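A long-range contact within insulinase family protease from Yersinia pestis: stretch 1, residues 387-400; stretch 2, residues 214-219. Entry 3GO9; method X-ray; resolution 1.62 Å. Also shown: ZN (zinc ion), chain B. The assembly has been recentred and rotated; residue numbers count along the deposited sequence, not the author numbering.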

# COMPACT_ATOMS: atom_id res chain seq x y z
N ASP A 387 -0.34 -17.33 1.88
CA ASP A 387 0.36 -17.45 0.58
C ASP A 387 1.59 -16.50 0.59
O ASP A 387 1.59 -15.41 1.12
CB ASP A 387 -0.66 -16.99 -0.47
CG ASP A 387 -0.23 -17.20 -1.93
OD1 ASP A 387 0.94 -17.04 -2.25
OD2 ASP A 387 -1.14 -17.44 -2.75
N THR A 388 2.67 -16.98 0.00
CA THR A 388 3.91 -16.19 -0.16
C THR A 388 3.67 -14.80 -0.77
O THR A 388 4.30 -13.85 -0.38
CB THR A 388 4.97 -16.95 -0.96
OG1 THR A 388 4.38 -17.41 -2.18
CG2 THR A 388 5.52 -18.15 -0.16
N ASP A 389 2.72 -14.68 -1.70
CA ASP A 389 2.47 -13.33 -2.22
C ASP A 389 1.86 -12.33 -1.23
O ASP A 389 2.08 -11.11 -1.31
CB ASP A 389 1.69 -13.35 -3.52
CG ASP A 389 0.20 -13.56 -3.33
OD1 ASP A 389 -0.50 -12.61 -2.99
OD2 ASP A 389 -0.24 -14.69 -3.50
N ILE A 390 1.09 -12.85 -0.26
CA ILE A 390 0.53 -12.04 0.80
C ILE A 390 1.61 -11.64 1.81
O ILE A 390 1.67 -10.45 2.24
CB ILE A 390 -0.70 -12.70 1.48
CG1 ILE A 390 -1.82 -12.86 0.44
CG2 ILE A 390 -1.17 -11.85 2.71
CD1 ILE A 390 -2.97 -13.76 0.91
N LEU A 391 2.48 -12.59 2.18
CA LEU A 391 3.63 -12.27 2.99
C LEU A 391 4.43 -11.14 2.33
O LEU A 391 4.93 -10.22 3.01
CB LEU A 391 4.53 -13.50 3.21
CG LEU A 391 3.91 -14.67 3.95
CD1 LEU A 391 4.88 -15.91 3.97
CD2 LEU A 391 3.50 -14.28 5.38
N MSE A 392 4.61 -11.25 1.02
CA MSE A 392 5.38 -10.25 0.27
C MSE A 392 4.70 -8.90 0.29
O MSE A 392 5.36 -7.89 0.58
CB MSE A 392 5.68 -10.69 -1.16
CG MSE A 392 6.38 -9.63 -1.95
SE MSE A 392 8.22 -9.33 -1.26
CE MSE A 392 9.05 -10.85 -2.12
N SER A 393 3.40 -8.85 -0.04
CA SER A 393 2.72 -7.55 -0.10
C SER A 393 2.67 -6.89 1.26
O SER A 393 2.76 -5.67 1.37
CB SER A 393 1.36 -7.64 -0.77
OG SER A 393 0.56 -8.57 -0.12
N GLN A 394 2.53 -7.68 2.32
CA GLN A 394 2.56 -7.15 3.67
C GLN A 394 3.89 -6.50 3.99
O GLN A 394 3.93 -5.40 4.55
CB GLN A 394 2.24 -8.24 4.70
CG GLN A 394 0.78 -8.64 4.71
CD GLN A 394 0.38 -9.60 5.81
OE1 GLN A 394 1.19 -9.99 6.67
NE2 GLN A 394 -0.89 -10.05 5.75
N ARG A 395 5.00 -7.18 3.60
CA ARG A 395 6.32 -6.62 3.84
C ARG A 395 6.52 -5.31 3.07
O ARG A 395 7.00 -4.35 3.64
CB ARG A 395 7.41 -7.61 3.45
CG ARG A 395 8.81 -7.09 3.79
CD ARG A 395 9.08 -6.93 5.23
NE ARG A 395 10.50 -6.71 5.48
CZ ARG A 395 11.04 -6.67 6.70
NH1 ARG A 395 10.29 -6.86 7.80
NH2 ARG A 395 12.36 -6.46 6.84
N LEU A 396 6.14 -5.28 1.78
CA LEU A 396 6.31 -4.04 0.99
C LEU A 396 5.45 -2.93 1.60
O LEU A 396 5.87 -1.77 1.67
CB LEU A 396 5.92 -4.26 -0.47
CG LEU A 396 6.82 -5.18 -1.29
CD1 LEU A 396 6.60 -5.00 -2.77
CD2 LEU A 396 8.31 -5.05 -0.94
N ARG A 397 4.27 -3.27 2.07
CA ARG A 397 3.41 -2.24 2.68
C ARG A 397 4.05 -1.70 3.94
O ARG A 397 4.14 -0.48 4.15
CB ARG A 397 2.04 -2.76 2.97
CG ARG A 397 1.10 -1.64 3.49
CD ARG A 397 -0.38 -2.10 3.56
NE ARG A 397 -0.68 -3.14 2.55
CZ ARG A 397 -0.96 -4.43 2.80
NH1 ARG A 397 -1.19 -5.24 1.76
NH2 ARG A 397 -1.02 -4.93 4.04
N SER A 398 4.62 -2.60 4.73
CA SER A 398 5.35 -2.19 5.91
C SER A 398 6.51 -1.27 5.59
O SER A 398 6.73 -0.25 6.26
CB SER A 398 5.85 -3.43 6.64
OG SER A 398 6.55 -3.08 7.82
N GLN A 399 7.25 -1.61 4.56
CA GLN A 399 8.46 -0.93 4.21
C GLN A 399 8.10 0.44 3.58
O GLN A 399 8.70 1.48 3.93
CB GLN A 399 9.25 -1.76 3.21
CG GLN A 399 9.85 -3.06 3.79
CD GLN A 399 11.24 -2.87 4.31
OE1 GLN A 399 11.48 -2.95 5.53
NE2 GLN A 399 12.16 -2.60 3.41
N GLN A 400 7.13 0.44 2.68
CA GLN A 400 6.84 1.64 1.86
C GLN A 400 6.08 2.67 2.63
O GLN A 400 6.30 3.87 2.42
CB GLN A 400 6.10 1.27 0.56
CG GLN A 400 6.98 0.50 -0.43
CD GLN A 400 6.33 0.31 -1.78
OE1 GLN A 400 5.40 -0.45 -1.90
NE2 GLN A 400 6.88 0.99 -2.83
ZN ZN B . 0.37 -16.73 -4.64
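Stretch 2 (214-219) LYVVGN

Residues 214-218 form the end of an extended β-strand that lies across the helix that begins at Thr388 and runs on past Gln400. The two elements run in roughly opposite directions, with an angle of 149° between their N-to-C vectors and a closest approach of 8.1 Å between their axes, so that successive contacts along the strand fall progressively nearer the N-terminus of the helix. Their packing buries 421 Å² in total and is dominated by apolar contacts.

Leu214 stays out of reach of the helix. Tyr215 follows with its CA-to-CB bond directed toward the helix and chi1 in the m rotamer; its contacts run from Met392 to Gln399, about two turns of the helix. CD2 of Leu396 sits over one face of this ring, 3.5 Å from the centroid and only 10° off the normal, a CH-π contact in which Leu396 CD2 comes within 3.6 Å of Tyr215 CE2. Selenomethionine Met392 approaches the same residue obliquely, its SE 3.6 Å from Tyr215 CB, while Arg395 CG lies 4.2 Å from Tyr215 CD1. At the ring edge, the side chain of Gln399 reaches the Tyr215 hydroxyl.

The alternation of the strand turns Val216 away, and its contact is confined to the backbone, where Val216 N lies 3.8 Å from Met392 CE. Val217 points toward the helix again and, in the t rotamer, offers both methyls: CG2 meets Met392 CE at 3.5 Å, whereas CG1 packs 3.8 Å from Thr388 CB and 4.1 Å from Leu391 CD1. Here the backbones come close, with 6.1 Å between Val217 CA and Thr388 CA.

Gly218 adopts phi/psi of 158/177°, a conformation that would jam a CB against the preceding carbonyl oxygen; its CA lies 4.2 Å from Thr388 CG2. Asn219, beyond the strand, makes no contact with the helix.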

# COMPACT_ATOMS: atom_id res chain seq x y z
N LEU A 214 16.11 -5.68 -3.25
CA LEU A 214 15.50 -6.92 -3.70
C LEU A 214 14.89 -7.68 -2.53
O LEU A 214 15.54 -7.83 -1.49
CB LEU A 214 16.55 -7.82 -4.36
CG LEU A 214 16.07 -9.19 -4.83
CD1 LEU A 214 15.17 -9.13 -6.04
CD2 LEU A 214 17.29 -10.11 -5.11
N TYR A 215 13.64 -8.12 -2.69
CA TYR A 215 12.98 -8.91 -1.68
C TYR A 215 12.65 -10.28 -2.27
O TYR A 215 12.27 -10.38 -3.42
CB TYR A 215 11.63 -8.30 -1.25
CG TYR A 215 11.69 -6.88 -0.74
CD1 TYR A 215 11.61 -6.63 0.64
CD2 TYR A 215 11.75 -5.83 -1.60
CE1 TYR A 215 11.68 -5.31 1.12
CE2 TYR A 215 11.83 -4.54 -1.14
CZ TYR A 215 11.77 -4.31 0.24
OH TYR A 215 11.81 -2.98 0.71
N VAL A 216 12.81 -11.33 -1.46
CA VAL A 216 12.52 -12.67 -1.88
C VAL A 216 11.74 -13.33 -0.73
O VAL A 216 12.22 -13.33 0.44
CB VAL A 216 13.78 -13.50 -2.15
CG1 VAL A 216 13.46 -14.97 -2.54
CG2 VAL A 216 14.65 -12.82 -3.23
N VAL A 217 10.64 -13.98 -1.09
CA VAL A 217 9.89 -14.80 -0.12
C VAL A 217 9.66 -16.18 -0.72
O VAL A 217 9.10 -16.28 -1.83
CB VAL A 217 8.51 -14.20 0.15
CG1 VAL A 217 7.65 -15.11 1.06
CG2 VAL A 217 8.68 -12.79 0.80
N GLY A 218 9.99 -17.21 0.05
CA GLY A 218 9.70 -18.55 -0.42
C GLY A 218 10.54 -19.59 0.23
O GLY A 218 11.39 -19.31 1.07
N ASN A 219 10.28 -20.85 -0.14
CA ASN A 219 11.01 -21.95 0.48
C ASN A 219 12.28 -22.11 -0.30
O ASN A 219 12.42 -23.01 -1.13
CB ASN A 219 10.19 -23.24 0.45
CG ASN A 219 10.93 -24.39 1.13
OD1 ASN A 219 11.68 -24.17 2.08
ND2 ASN A 219 10.65 -25.63 0.71
O HOH W 1 2.70 -16.58 -4.36
O HOH W 2 0.79 -19.12 -4.77